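Local coordinates for protein acetyl-CoA acetyltransferase (Mycobacterium smegmatis, PDB 4EGV) that probably acts as an acyltransferase, being a monomeric thiolase-like protein type 1 with the thiolase fold and an additional C-terminal domain, at residues V136-G141 against A274-S279. Sequence-based numbering, arbitrary orientation.
Sequences VVLIFG and ALLMMS
Val137 with Met277 and Ile139 with Leu275 form the two hydrogen-bonded pairs that join antiparallel strands 136-141 and 274-279. Each pair is bonded both ways. Val137 N to Met277 O (3.0 Å) and Ile139 N to Leu275 O are almost straight, both 177° at the hydrogen; Leu275 N to Ile139 O is more bent (154°). Val136-Met278, Leu138-Leu276 and Phe140-Ala274 are the non-hydrogen-bonded pairs.

The side chains of the hydrogen-bonded pairs share one face, where Ile139 and selenomethionine Met277 meet methyl to methyl, CD1 to CE (3.6 Å). Helix 117-130 covers Val137 and Met277 here, helix 383-397 Ile139 and Leu275. On the other face Val136 and selenomethionine Met278 run side by side, CG2 against CG (3.6 Å). Leu138, with CG anti to the backbone N (chi1 -174°), brings CD1 against the backbone at Leu275 and beside Leu276 CB (4.2 Å). Phe140 CB rests on Ala274 CB (3.9 Å), while its ring leads away, Leu138 CG in plane at its edge. Helix 93-101 packs on Leu138 and Phe140.

Strands 70-73 and 20-29 flank the pair in the mixed sheet of the thiolase fold. Between the two strands, polar bonding is entirely backbone to backbone, while apolar side chains of both faces pack against helices.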
loop_
_atom_site.group_PDB
_atom_site.type_symbol
_atom_site.label_atom_id
_atom_site.label_comp_id
_atom_site.label_asym_id
_atom_site.label_seq_id
_atom_site.Cartn_x
_atom_site.Cartn_y
_atom_site.Cartn_z
ATOM N N VAL A 136 -18.876 17.327 -7.715
ATOM C CA VAL A 136 -18.966 15.904 -8.048
ATOM C C VAL A 136 -17.693 15.383 -8.717
ATOM O O VAL A 136 -17.276 15.862 -9.767
ATOM C CB VAL A 136 -20.179 15.573 -8.930
ATOM C CG1 VAL A 136 -20.347 14.065 -9.082
ATOM C CG2 VAL A 136 -21.418 16.200 -8.375
ATOM N N VAL A 137 -17.090 14.388 -8.093
ATOM C CA VAL A 137 -15.832 13.879 -8.544
ATOM C C VAL A 137 -15.928 12.379 -8.763
ATOM O O VAL A 137 -16.542 11.678 -8.004
ATOM C CB VAL A 137 -14.723 14.198 -7.502
ATOM C CG1 VAL A 137 -13.347 13.583 -7.897
ATOM C CG2 VAL A 137 -14.613 15.698 -7.274
ATOM N N LEU A 138 -15.307 11.906 -9.827
ATOM C CA LEU A 138 -15.154 10.477 -10.095
ATOM C C LEU A 138 -13.685 10.069 -10.105
ATOM O O LEU A 138 -12.883 10.626 -10.810
ATOM C CB LEU A 138 -15.829 10.061 -11.423
ATOM C CG LEU A 138 -15.843 8.555 -11.733
ATOM C CD1 LEU A 138 -16.627 7.793 -10.647
ATOM C CD2 LEU A 138 -16.404 8.241 -13.090
ATOM N N ILE A 139 -13.355 9.077 -9.294
ATOM C CA ILE A 139 -12.034 8.509 -9.219
ATOM C C ILE A 139 -12.047 7.081 -9.791
ATOM O O ILE A 139 -13.019 6.358 -9.628
ATOM C CB ILE A 139 -11.608 8.548 -7.757
ATOM C CG1 ILE A 139 -11.315 9.984 -7.345
ATOM C CG2 ILE A 139 -10.376 7.694 -7.464
ATOM C CD1 ILE A 139 -11.334 10.177 -5.830
ATOM N N PHE A 140 -11.007 6.678 -10.499
ATOM C CA PHE A 140 -11.009 5.343 -11.066
ATOM C C PHE A 140 -9.590 4.887 -11.352
ATOM O O PHE A 140 -8.658 5.687 -11.350
ATOM C CB PHE A 140 -11.897 5.238 -12.326
ATOM C CG PHE A 140 -11.682 6.349 -13.307
ATOM C CD1 PHE A 140 -10.541 6.396 -14.094
ATOM C CD2 PHE A 140 -12.602 7.384 -13.402
ATOM C CE1 PHE A 140 -10.318 7.438 -14.983
ATOM C CE2 PHE A 140 -12.377 8.472 -14.305
ATOM C CZ PHE A 140 -11.228 8.472 -15.091
ATOM N N GLY A 141 -9.417 3.586 -11.559
ATOM C CA GLY A 141 -8.122 3.044 -11.912
ATOM C C GLY A 141 -8.329 1.662 -12.459
ATOM O O GLY A 141 -9.400 1.151 -12.317
ATOM N N ALA A 274 -13.807 2.134 -9.244
ATOM C CA ALA A 274 -14.171 3.541 -9.301
ATOM C C ALA A 274 -14.861 3.999 -8.030
ATOM O O ALA A 274 -15.568 3.232 -7.396
ATOM C CB ALA A 274 -15.031 3.798 -10.489
ATOM N N LEU A 275 -14.635 5.250 -7.647
ATOM C CA LEU A 275 -15.365 5.867 -6.542
ATOM C C LEU A 275 -16.083 7.150 -6.939
ATOM O O LEU A 275 -15.518 8.036 -7.516
ATOM C CB LEU A 275 -14.433 6.155 -5.340
ATOM C CG LEU A 275 -13.442 5.069 -4.889
ATOM C CD1 LEU A 275 -12.327 5.635 -4.029
ATOM C CD2 LEU A 275 -14.153 3.922 -4.198
ATOM N N LEU A 276 -17.342 7.246 -6.595
ATOM C CA LEU A 276 -18.095 8.432 -6.849
ATOM C C LEU A 276 -18.346 9.197 -5.564
ATOM O O LEU A 276 -18.884 8.677 -4.631
ATOM C CB LEU A 276 -19.394 8.048 -7.532
ATOM C CG LEU A 276 -20.387 9.095 -8.052
ATOM C CD1 LEU A 276 -19.803 10.120 -9.090
ATOM C CD2 LEU A 276 -21.592 8.332 -8.562
HETATM N N MSE A 277 -17.953 10.458 -5.549
HETATM C CA MSE A 277 -17.940 11.280 -4.362
HETATM C C MSE A 277 -18.566 12.619 -4.657
HETATM O O MSE A 277 -18.460 13.133 -5.761
HETATM C CB MSE A 277 -16.510 11.496 -3.972
HETATM C CG MSE A 277 -16.296 12.007 -2.556
HETATM SE SE MSE A 277 -14.353 12.242 -2.148
HETATM C CE MSE A 277 -13.677 10.751 -3.202
HETATM N N MSE A 278 -19.198 13.199 -3.652
HETATM C CA MSE A 278 -20.047 14.375 -3.831
HETATM C C MSE A 278 -20.169 15.167 -2.540
HETATM O O MSE A 278 -19.934 14.650 -1.467
HETATM C CB MSE A 278 -21.468 13.925 -4.171
HETATM C CG MSE A 278 -21.886 13.917 -5.583
HETATM SE SE MSE A 278 -23.671 13.069 -5.763
HETATM C CE MSE A 278 -23.897 12.678 -3.905
ATOM N N SER A 279 -20.607 16.415 -2.662
ATOM C CA SER A 279 -21.108 17.175 -1.545
ATOM C C SER A 279 -22.471 16.638 -1.215
ATOM O O SER A 279 -23.204 16.221 -2.074
ATOM C CB SER A 279 -21.166 18.662 -1.877
ATOM O OG SER A 279 -21.994 18.928 -2.972
#